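Local coordinates for solute-binding protein (PDB 2ZYO) that binds maltotetraose and probably delivers maltodextrins and cyclodextrins to a membrane transporter as an extracellular solute-binding protein, at residues Tyr147-Asn158 with Glu214-Leu224; Val188-Pro198 with Pro351-Val359. All coordinates share one frame; numbering follows the deposited sequence.

Contact 1: residues Tyr147-Asn158 with Glu214-Leu224; sequences YDELFQYAKANN and EVQKWFTEARL
Asn158 O takes two bonds from one guanidinium: Arg223 comes side-on, with NH2 at 2.7 Å and NE at 3.0 Å from this oxygen, which lies in the guanidinium plane. The same NH2 reaches Lys155 O at 2.6 Å, so one guanidinium holds a carbonyl of the last helical turn and that of the residue just after the helix. In return Asn158 ND2 donates almost straight (167°) to Ala222 O at 2.8 Å, in the carbonyl plane; this amide also bonds Gly166 and Val167 of the neighbouring strand. Nearer the N-terminal end of helix 147-157, Phe151 drives its edge into the face of Trp218 with planes at 89°; CG set anti to the backbone N (chi1 -164°) swings the ring across to the indole. Trp218 NE1 donates to Tyr147 OH at 2.8 Å, a bent bond, while Ala154 CB packs 3.7 Å from Trp218 CZ3. Replacing Trp218 with a leucine would probably leave Tyr147 OH without its indole donor and open a gap beside Phe151. Lys217 NZ stands off-centre over the Phe151 ring and pairs with Glu214, whose other oxygen meets Lys184. Two nearly parallel helices are thus joined by an aromatic centre, with directional polar bonds fixing their C-terminal ends.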
loop_
_atom_site.group_PDB
_atom_site.type_symbol
_atom_site.label_atom_id
_atom_site.label_comp_id
_atom_site.label_asym_id
_atom_site.label_seq_id
_atom_site.Cartn_x
_atom_site.Cartn_y
_atom_site.Cartn_z
ATOM N N TYR A 147 -5.016 -20.429 -8.173
ATOM C CA TYR A 147 -5.808 -20.219 -6.970
ATOM C C TYR A 147 -6.509 -21.504 -6.523
ATOM O O TYR A 147 -6.565 -21.795 -5.325
ATOM C CB TYR A 147 -6.829 -19.094 -7.161
ATOM C CG TYR A 147 -7.679 -18.887 -5.933
ATOM C CD1 TYR A 147 -7.161 -18.243 -4.810
ATOM C CD2 TYR A 147 -8.986 -19.369 -5.875
ATOM C CE1 TYR A 147 -7.925 -18.070 -3.667
ATOM C CE2 TYR A 147 -9.760 -19.199 -4.735
ATOM C CZ TYR A 147 -9.221 -18.546 -3.637
ATOM O OH TYR A 147 -9.974 -18.369 -2.500
ATOM N N ASP A 148 -7.036 -22.263 -7.487
ATOM C CA ASP A 148 -7.701 -23.539 -7.210
ATOM C C ASP A 148 -6.784 -24.473 -6.423
ATOM O O ASP A 148 -7.210 -25.098 -5.446
ATOM C CB ASP A 148 -8.141 -24.219 -8.515
ATOM C CG ASP A 148 -9.208 -23.432 -9.261
ATOM O OD1 ASP A 148 -10.291 -23.175 -8.684
ATOM O OD2 ASP A 148 -8.969 -23.085 -10.440
ATOM N N GLU A 149 -5.526 -24.553 -6.855
ATOM C CA GLU A 149 -4.525 -25.403 -6.209
ATOM C C GLU A 149 -4.164 -24.895 -4.815
ATOM O O GLU A 149 -3.971 -25.689 -3.891
ATOM C CB GLU A 149 -3.279 -25.534 -7.091
ATOM C CG GLU A 149 -3.468 -26.469 -8.288
ATOM C CD GLU A 149 -2.418 -26.283 -9.370
ATOM O OE1 GLU A 149 -2.296 -25.159 -9.899
ATOM O OE2 GLU A 149 -1.724 -27.266 -9.707
ATOM N N LEU A 150 -4.084 -23.573 -4.669
ATOM C CA LEU A 150 -3.834 -22.945 -3.375
ATOM C C LEU A 150 -4.957 -23.248 -2.391
ATOM O O LEU A 150 -4.701 -23.578 -1.231
ATOM C CB LEU A 150 -3.668 -21.427 -3.528
ATOM C CG LEU A 150 -3.326 -20.625 -2.264
ATOM C CD1 LEU A 150 -1.873 -20.834 -1.853
ATOM C CD2 LEU A 150 -3.626 -19.148 -2.466
ATOM N N PHE A 151 -6.200 -23.135 -2.855
ATOM C CA PHE A 151 -7.340 -23.378 -1.980
ATOM C C PHE A 151 -7.462 -24.848 -1.581
ATOM O O PHE A 151 -7.792 -25.152 -0.435
ATOM C CB PHE A 151 -8.649 -22.870 -2.585
ATOM C CG PHE A 151 -9.755 -22.762 -1.579
ATOM C CD1 PHE A 151 -9.774 -21.711 -0.669
ATOM C CD2 PHE A 151 -10.753 -23.728 -1.512
ATOM C CE1 PHE A 151 -10.779 -21.613 0.286
ATOM C CE2 PHE A 151 -11.765 -23.637 -0.563
ATOM C CZ PHE A 151 -11.777 -22.578 0.339
ATOM N N GLN A 152 -7.188 -25.745 -2.528
ATOM C CA GLN A 152 -7.138 -27.182 -2.249
ATOM C C GLN A 152 -6.090 -27.487 -1.178
ATOM O O GLN A 152 -6.349 -28.247 -0.241
ATOM C CB GLN A 152 -6.858 -27.975 -3.535
ATOM C CG GLN A 152 -6.669 -29.488 -3.336
ATOM C CD GLN A 152 -7.859 -30.165 -2.674
ATOM O OE1 GLN A 152 -9.013 -29.827 -2.940
ATOM N NE2 GLN A 152 -7.579 -31.133 -1.810
ATOM N N TYR A 153 -4.916 -26.872 -1.321
ATOM C CA TYR A 153 -3.833 -26.987 -0.348
ATOM C C TYR A 153 -4.290 -26.550 1.047
ATOM O O TYR A 153 -3.964 -27.195 2.040
ATOM C CB TYR A 153 -2.627 -26.162 -0.814
ATOM C CG TYR A 153 -1.373 -26.330 0.019
ATOM C CD1 TYR A 153 -0.483 -27.375 -0.229
ATOM C CD2 TYR A 153 -1.067 -25.432 1.040
ATOM C CE1 TYR A 153 0.674 -27.529 0.532
ATOM C CE2 TYR A 153 0.085 -25.579 1.807
ATOM C CZ TYR A 153 0.950 -26.627 1.548
ATOM O OH TYR A 153 2.093 -26.769 2.302
ATOM N N ALA A 154 -5.055 -25.460 1.114
ATOM C CA ALA A 154 -5.606 -24.986 2.386
ATOM C C ALA A 154 -6.629 -25.968 2.966
ATOM O O ALA A 154 -6.585 -26.284 4.155
ATOM C CB ALA A 154 -6.217 -23.603 2.222
ATOM N N LYS A 155 -7.540 -26.451 2.124
ATOM C CA LYS A 155 -8.550 -27.424 2.551
ATOM C C LYS A 155 -7.923 -28.704 3.098
ATOM O O LYS A 155 -8.393 -29.257 4.092
ATOM C CB LYS A 155 -9.490 -27.773 1.400
ATOM C CG LYS A 155 -10.478 -26.679 1.036
ATOM C CD LYS A 155 -11.587 -27.214 0.139
ATOM C CE LYS A 155 -11.058 -27.609 -1.235
ATOM N NZ LYS A 155 -12.125 -28.144 -2.122
ATOM N N ALA A 156 -6.860 -29.160 2.444
ATOM C CA ALA A 156 -6.192 -30.400 2.831
ATOM C C ALA A 156 -5.339 -30.250 4.091
ATOM O O ALA A 156 -5.272 -31.169 4.906
ATOM C CB ALA A 156 -5.352 -30.931 1.676
ATOM N N ASN A 157 -4.712 -29.084 4.255
ATOM C CA ASN A 157 -3.675 -28.900 5.276
ATOM C C ASN A 157 -4.040 -28.044 6.498
ATOM O O ASN A 157 -3.299 -28.034 7.484
ATOM C CB ASN A 157 -2.388 -28.368 4.629
ATOM C CG ASN A 157 -1.778 -29.353 3.648
ATOM O OD1 ASN A 157 -1.702 -29.085 2.448
ATOM N ND2 ASN A 157 -1.348 -30.501 4.153
ATOM N N ASN A 158 -5.162 -27.329 6.438
ATOM C CA ASN A 158 -5.565 -26.474 7.558
ATOM C C ASN A 158 -6.166 -27.272 8.713
ATOM O O ASN A 158 -7.206 -27.918 8.562
ATOM C CB ASN A 158 -6.516 -25.357 7.102
ATOM C CG ASN A 158 -5.810 -24.266 6.297
ATOM O OD1 ASN A 158 -4.613 -24.347 6.023
ATOM N ND2 ASN A 158 -6.559 -23.236 5.918
ATOM N N GLU A 214 -16.127 -16.345 -2.192
ATOM C CA GLU A 214 -14.787 -16.906 -2.031
ATOM C C GLU A 214 -14.291 -16.699 -0.601
ATOM O O GLU A 214 -13.736 -17.614 0.004
ATOM C CB GLU A 214 -13.801 -16.290 -3.030
ATOM C CG GLU A 214 -14.095 -16.610 -4.494
ATOM C CD GLU A 214 -13.576 -17.972 -4.948
ATOM O OE1 GLU A 214 -13.442 -18.892 -4.111
ATOM O OE2 GLU A 214 -13.305 -18.123 -6.160
ATOM N N VAL A 215 -14.504 -15.495 -0.070
ATOM C CA VAL A 215 -14.176 -15.177 1.324
ATOM C C VAL A 215 -14.835 -16.179 2.277
ATOM O O VAL A 215 -14.176 -16.736 3.160
ATOM C CB VAL A 215 -14.602 -13.726 1.688
ATOM C CG1 VAL A 215 -14.472 -13.469 3.190
ATOM C CG2 VAL A 215 -13.785 -12.712 0.892
ATOM N N GLN A 216 -16.130 -16.409 2.075
ATOM C CA GLN A 216 -16.907 -17.356 2.871
ATOM C C GLN A 216 -16.283 -18.753 2.885
ATOM O O GLN A 216 -16.223 -19.399 3.931
ATOM C CB GLN A 216 -18.344 -17.421 2.353
ATOM C CG GLN A 216 -19.300 -18.208 3.239
ATOM C CD GLN A 216 -20.716 -18.208 2.705
ATOM O OE1 GLN A 216 -20.945 -18.427 1.513
ATOM N NE2 GLN A 216 -21.679 -17.963 3.587
ATOM N N LYS A 217 -15.811 -19.202 1.721
ATOM C CA LYS A 217 -15.197 -20.526 1.584
ATOM C C LYS A 217 -13.966 -20.716 2.471
ATOM O O LYS A 217 -13.684 -21.829 2.919
ATOM C CB LYS A 217 -14.849 -20.805 0.121
ATOM C CG LYS A 217 -16.052 -21.178 -0.737
ATOM C CD LYS A 217 -15.719 -21.144 -2.224
ATOM C CE LYS A 217 -14.739 -22.238 -2.621
ATOM N NZ LYS A 217 -14.289 -22.066 -4.030
ATOM N N TRP A 218 -13.241 -19.631 2.732
ATOM C CA TRP A 218 -12.071 -19.688 3.605
ATOM C C TRP A 218 -12.432 -20.051 5.044
ATOM O O TRP A 218 -11.612 -20.599 5.778
ATOM C CB TRP A 218 -11.278 -18.379 3.544
ATOM C CG TRP A 218 -10.397 -18.326 2.341
ATOM C CD1 TRP A 218 -10.682 -17.742 1.141
ATOM C CD2 TRP A 218 -9.095 -18.910 2.207
ATOM N NE1 TRP A 218 -9.632 -17.915 0.269
ATOM C CE2 TRP A 218 -8.646 -18.629 0.898
ATOM C CE3 TRP A 218 -8.262 -19.635 3.069
ATOM C CZ2 TRP A 218 -7.397 -19.051 0.426
ATOM C CZ3 TRP A 218 -7.019 -20.055 2.599
ATOM C CH2 TRP A 218 -6.601 -19.760 1.288
ATOM N N PHE A 219 -13.674 -19.770 5.427
ATOM C CA PHE A 219 -14.146 -20.070 6.774
ATOM C C PHE A 219 -14.971 -21.355 6.828
ATOM O O PHE A 219 -14.873 -22.112 7.795
ATOM C CB PHE A 219 -14.905 -18.869 7.351
ATOM C CG PHE A 219 -14.050 -17.642 7.492
ATOM C CD1 PHE A 219 -13.260 -17.461 8.623
ATOM C CD2 PHE A 219 -14.003 -16.686 6.479
ATOM C CE1 PHE A 219 -12.450 -16.339 8.752
ATOM C CE2 PHE A 219 -13.193 -15.559 6.601
ATOM C CZ PHE A 219 -12.416 -15.385 7.738
ATOM N N THR A 220 -15.753 -21.610 5.781
ATOM C CA THR A 220 -16.616 -22.797 5.723
ATOM C C THR A 220 -15.901 -24.062 5.236
ATOM O O THR A 220 -16.274 -25.175 5.619
ATOM C CB THR A 220 -17.852 -22.562 4.832
ATOM O OG1 THR A 220 -17.429 -22.217 3.507
ATOM C CG2 THR A 220 -18.731 -21.448 5.398
ATOM N N GLU A 221 -14.886 -23.893 4.388
ATOM C CA GLU A 221 -14.157 -25.035 3.823
ATOM C C GLU A 221 -12.692 -25.109 4.258
ATOM O O GLU A 221 -12.164 -26.201 4.483
ATOM C CB GLU A 221 -14.242 -25.031 2.293
ATOM C CG GLU A 221 -15.648 -25.207 1.729
ATOM C CD GLU A 221 -15.665 -25.271 0.210
ATOM O OE1 GLU A 221 -14.694 -25.787 -0.386
ATOM O OE2 GLU A 221 -16.656 -24.810 -0.391
ATOM N N ALA A 222 -12.036 -23.955 4.359
ATOM C CA ALA A 222 -10.616 -23.902 4.719
ATOM C C ALA A 222 -10.392 -23.709 6.222
ATOM O O ALA A 222 -9.255 -23.565 6.677
ATOM C CB ALA A 222 -9.897 -22.825 3.910
ATOM N N ARG A 223 -11.491 -23.702 6.977
ATOM C CA ARG A 223 -11.474 -23.755 8.445
ATOM C C ARG A 223 -10.640 -22.673 9.152
ATOM O O ARG A 223 -10.067 -22.919 10.216
ATOM C CB ARG A 223 -11.063 -25.159 8.924
ATOM C CG ARG A 223 -11.979 -26.282 8.437
ATOM C CD ARG A 223 -11.479 -27.660 8.869
ATOM N NE ARG A 223 -10.196 -28.010 8.259
ATOM C CZ ARG A 223 -10.050 -28.663 7.108
ATOM N NH1 ARG A 223 -11.106 -29.065 6.410
ATOM N NH2 ARG A 223 -8.831 -28.921 6.653
ATOM N N LEU A 224 -10.582 -21.477 8.569
ATOM C CA LEU A 224 -9.882 -20.358 9.205
ATOM C C LEU A 224 -10.610 -19.898 10.470
ATOM O O LEU A 224 -11.843 -19.946 10.520
ATOM C CB LEU A 224 -9.710 -19.180 8.234
ATOM C CG LEU A 224 -8.793 -19.335 7.012
ATOM C CD1 LEU A 224 -8.476 -17.963 6.434
ATOM C CD2 LEU A 224 -7.499 -20.075 7.335
HETATM O O HOH W 1 -12.173 -19.392 -1.968
HETATM O O HOH W 2 -13.843 -26.022 -2.735
#

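Contact 2: residues Val188-Pro198 with Pro351-Val359; sequences VFKEQDGTLDP and PSIPEMGVV
Phe189 lays one face of its ring against the end of Ile353: the CD1 methyl sits 3.8 Å from the ring centroid and only 13° off the normal, a CH-pi contact over the centre of the ring. Ile353 reaches it with CG1 held between its backbone N and carbonyl carbon (chi1 65°), which sends the longer branch toward the hairpin. Around the rest of the ring the partners are mostly aliphatic or sulfur. Pro351 CB stands at the edge, Val359 CG2 comes to 3.7 Å from Phe189 CZ, and Met356 SD approaches Phe189 CE2 obliquely at 3.8 Å, a Met-aromatic contact. Glu355 CB and its backbone carbonyl carbon also come near Phe189 CZ. The same sulfur touches Val188, whose CG1 lies 3.7 Å from Met356 SD, so the thioether bridges two consecutive residues, Val188 and Phe189.

Leu196 and Pro198, farther along the hairpin, extend the surface. Leu196 sets its CD1 methyl 3.8 Å from Pro351 CB and its CB beside the Ile353 side chain. Pro198, where the chain turns a corner, presses its CB to 3.5 Å from Glu355 CG; the glutamate bends at chi2 (82°), bringing CG and the carboxylate carbon CD across Pro198 CB. The hairpin itself is closed by a type I' turn from Gln192 to Thr195.

Beyond the segments, Tyr117 also touches Ile353, and Met388 of helix 377-394 touches Val359. The side chain of Met356 is about 7 Å from a bound glucose unit, and Trp360, a residue of the ligand pocket, follows Val359 directly. No hydrogen bond spans the two segments: the loop leading into helix 360-371 is held against the hairpin by shape and apolar surface, with the Phe189 ring as the common partner of five of its residues.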
loop_
_atom_site.group_PDB
_atom_site.type_symbol
_atom_site.label_atom_id
_atom_site.label_comp_id
_atom_site.label_asym_id
_atom_site.label_seq_id
_atom_site.Cartn_x
_atom_site.Cartn_y
_atom_site.Cartn_z
ATOM N N VAL A 188 -14.396 -1.044 -5.966
ATOM C CA VAL A 188 -14.854 -0.279 -4.804
ATOM C C VAL A 188 -15.719 0.892 -5.277
ATOM O O VAL A 188 -16.895 0.981 -4.924
ATOM C CB VAL A 188 -13.685 0.241 -3.932
ATOM C CG1 VAL A 188 -14.227 0.895 -2.670
ATOM C CG2 VAL A 188 -12.726 -0.891 -3.574
ATOM N N PHE A 189 -15.123 1.778 -6.074
ATOM C CA PHE A 189 -15.839 2.881 -6.714
ATOM C C PHE A 189 -15.694 2.753 -8.224
ATOM O O PHE A 189 -14.652 2.313 -8.712
ATOM C CB PHE A 189 -15.274 4.237 -6.276
ATOM C CG PHE A 189 -15.350 4.489 -4.795
ATOM C CD1 PHE A 189 -16.553 4.856 -4.198
ATOM C CD2 PHE A 189 -14.212 4.384 -4.001
ATOM C CE1 PHE A 189 -16.625 5.101 -2.827
ATOM C CE2 PHE A 189 -14.276 4.625 -2.632
ATOM C CZ PHE A 189 -15.483 4.984 -2.045
ATOM N N LYS A 190 -16.732 3.140 -8.961
ATOM C CA LYS A 190 -16.658 3.152 -10.421
ATOM C C LYS A 190 -15.651 4.198 -10.889
ATOM O O LYS A 190 -15.747 5.372 -10.525
ATOM C CB LYS A 190 -18.036 3.411 -11.039
ATOM C CG LYS A 190 -18.048 3.569 -12.564
ATOM C CD LYS A 190 -17.631 2.292 -13.290
ATOM C CE LYS A 190 -17.763 2.434 -14.802
ATOM N NZ LYS A 190 -16.924 3.538 -15.355
ATOM N N GLU A 191 -14.686 3.751 -11.687
ATOM C CA GLU A 191 -13.634 4.616 -12.204
ATOM C C GLU A 191 -13.945 5.071 -13.623
ATOM O O GLU A 191 -14.347 4.271 -14.472
ATOM C CB GLU A 191 -12.281 3.897 -12.165
ATOM C CG GLU A 191 -11.077 4.801 -12.422
ATOM C CD GLU A 191 -9.749 4.111 -12.161
ATOM O OE1 GLU A 191 -9.567 3.539 -11.063
ATOM O OE2 GLU A 191 -8.876 4.151 -13.052
ATOM N N GLN A 192 -13.759 6.367 -13.862
ATOM C CA GLN A 192 -13.917 6.953 -15.185
ATOM C C GLN A 192 -12.821 7.986 -15.434
ATOM O O GLN A 192 -12.841 9.079 -14.864
ATOM C CB GLN A 192 -15.311 7.577 -15.342
ATOM C CG GLN A 192 -15.596 8.219 -16.703
ATOM C CD GLN A 192 -15.640 7.214 -17.840
ATOM O OE1 GLN A 192 -14.603 6.759 -18.324
ATOM N NE2 GLN A 192 -16.846 6.876 -18.282
ATOM N N ASP A 193 -11.858 7.608 -16.274
ATOM C CA ASP A 193 -10.757 8.478 -16.700
ATOM C C ASP A 193 -10.011 9.138 -15.534
ATOM O O ASP A 193 -9.768 10.349 -15.536
ATOM C CB ASP A 193 -11.256 9.519 -17.715
ATOM C CG ASP A 193 -11.726 8.886 -19.016
ATOM O OD1 ASP A 193 -10.903 8.241 -19.700
ATOM O OD2 ASP A 193 -12.919 9.036 -19.358
ATOM N N GLY A 194 -9.654 8.326 -14.542
ATOM C CA GLY A 194 -8.900 8.796 -13.383
ATOM C C GLY A 194 -9.757 9.210 -12.201
ATOM O O GLY A 194 -9.300 9.165 -11.055
ATOM N N THR A 195 -10.996 9.616 -12.475
ATOM C CA THR A 195 -11.913 10.076 -11.431
ATOM C C THR A 195 -12.811 8.955 -10.919
ATOM O O THR A 195 -13.442 8.238 -11.701
ATOM C CB THR A 195 -12.803 11.251 -11.904
ATOM O OG1 THR A 195 -13.607 10.835 -13.013
ATOM C CG2 THR A 195 -11.955 12.450 -12.310
ATOM N N LEU A 196 -12.857 8.819 -9.597
ATOM C CA LEU A 196 -13.738 7.860 -8.942
ATOM C C LEU A 196 -15.048 8.527 -8.551
ATOM O O LEU A 196 -15.057 9.670 -8.089
ATOM C CB LEU A 196 -13.065 7.263 -7.701
ATOM C CG LEU A 196 -11.769 6.465 -7.879
ATOM C CD1 LEU A 196 -11.245 6.003 -6.531
ATOM C CD2 LEU A 196 -11.973 5.273 -8.796
ATOM N N ASP A 197 -16.151 7.812 -8.749
ATOM C CA ASP A 197 -17.460 8.304 -8.341
ATOM C C ASP A 197 -17.792 7.736 -6.963
ATOM O O ASP A 197 -18.032 6.533 -6.832
ATOM C CB ASP A 197 -18.533 7.925 -9.372
ATOM C CG ASP A 197 -19.906 8.511 -9.047
ATOM O OD1 ASP A 197 -20.041 9.257 -8.051
ATOM O OD2 ASP A 197 -20.859 8.223 -9.802
ATOM N N PRO A 198 -17.805 8.601 -5.929
ATOM C CA PRO A 198 -18.113 8.157 -4.571
ATOM C C PRO A 198 -19.554 7.674 -4.418
ATOM O O PRO A 198 -19.870 6.981 -3.452
ATOM C CB PRO A 198 -17.886 9.415 -3.729
ATOM C CG PRO A 198 -18.051 10.548 -4.676
ATOM C CD PRO A 198 -17.528 10.050 -5.984
ATOM N N PRO A 351 -7.731 3.263 -3.552
ATOM C CA PRO A 351 -8.437 4.521 -3.785
ATOM C C PRO A 351 -7.968 5.600 -2.814
ATOM O O PRO A 351 -7.794 5.330 -1.622
ATOM C CB PRO A 351 -9.897 4.150 -3.516
ATOM C CG PRO A 351 -9.971 2.703 -3.873
ATOM C CD PRO A 351 -8.663 2.128 -3.413
ATOM N N SER A 352 -7.751 6.806 -3.333
ATOM C CA SER A 352 -7.208 7.903 -2.537
ATOM C C SER A 352 -8.233 8.998 -2.240
ATOM O O SER A 352 -7.919 9.971 -1.554
ATOM C CB SER A 352 -5.979 8.503 -3.226
ATOM O OG SER A 352 -6.311 8.986 -4.513
ATOM N N ILE A 353 -9.451 8.842 -2.753
ATOM C CA ILE A 353 -10.526 9.799 -2.473
ATOM C C ILE A 353 -10.936 9.726 -0.995
ATOM O O ILE A 353 -10.843 8.658 -0.386
ATOM C CB ILE A 353 -11.751 9.619 -3.420
ATOM C CG1 ILE A 353 -12.434 8.257 -3.212
ATOM C CG2 ILE A 353 -11.330 9.816 -4.878
ATOM C CD1 ILE A 353 -13.835 8.171 -3.810
ATOM N N PRO A 354 -11.363 10.864 -0.406
ATOM C CA PRO A 354 -11.703 10.879 1.023
ATOM C C PRO A 354 -12.741 9.828 1.418
ATOM O O PRO A 354 -12.679 9.285 2.524
ATOM C CB PRO A 354 -12.265 12.289 1.235
ATOM C CG PRO A 354 -11.625 13.108 0.173
ATOM C CD PRO A 354 -11.535 12.197 -1.017
ATOM N N GLU A 355 -13.665 9.536 0.508
ATOM C CA GLU A 355 -14.748 8.585 0.761
ATOM C C GLU A 355 -14.281 7.156 1.058
ATOM O O GLU A 355 -14.993 6.398 1.714
ATOM C CB GLU A 355 -15.750 8.594 -0.394
ATOM C CG GLU A 355 -16.565 9.882 -0.491
ATOM C CD GLU A 355 -15.834 11.021 -1.194
ATOM O OE1 GLU A 355 -14.763 10.786 -1.799
ATOM O OE2 GLU A 355 -16.342 12.161 -1.140
ATOM N N MET A 356 -13.089 6.791 0.587
ATOM C CA MET A 356 -12.534 5.468 0.885
ATOM C C MET A 356 -12.328 5.263 2.389
ATOM O O MET A 356 -12.422 4.140 2.886
ATOM C CB MET A 356 -11.224 5.231 0.126
ATOM C CG MET A 356 -10.703 3.799 0.229
ATOM S SD MET A 356 -11.819 2.591 -0.514
ATOM C CE MET A 356 -11.174 1.056 0.143
ATOM N N GLY A 357 -12.065 6.357 3.103
ATOM C CA GLY A 357 -11.844 6.317 4.550
ATOM C C GLY A 357 -12.948 5.645 5.350
ATOM O O GLY A 357 -12.678 4.992 6.361
ATOM N N VAL A 358 -14.189 5.796 4.892
ATOM C CA VAL A 358 -15.342 5.239 5.603
ATOM C C VAL A 358 -15.820 3.906 5.012
ATOM O O VAL A 358 -16.833 3.357 5.445
ATOM C CB VAL A 358 -16.518 6.251 5.695
ATOM C CG1 VAL A 358 -16.102 7.481 6.498
ATOM C CG2 VAL A 358 -17.020 6.641 4.309
ATOM N N VAL A 359 -15.083 3.394 4.027
ATOM C CA VAL A 359 -15.409 2.107 3.408
ATOM C C VAL A 359 -14.901 0.935 4.255
ATOM O O VAL A 359 -15.605 -0.066 4.414
ATOM C CB VAL A 359 -14.873 2.010 1.949
ATOM C CG1 VAL A 359 -14.924 0.570 1.423
ATOM C CG2 VAL A 359 -15.660 2.930 1.035
#

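In the fold
Both contacts are partly buried, but contact 1 lies farther out: its centre is about 25 Å from the centre of the chain, that of contact 2 about 16 Å. Their centres are 31 Å apart and they share no touching residue. Still, the chain ties them together: strand 195-201 of contact 2 runs on to helix 206-220, which enters contact 1, and that helix also touches helix 360-371, which follows 351-359. The chemistry differs with the place. At the periphery, contact 1 mixes aromatic packing with hydrogen bonds, water and charged side chains, whereas contact 2, nearer the sugar, joins hairpin and loop by apolar packing without a hydrogen bond between them.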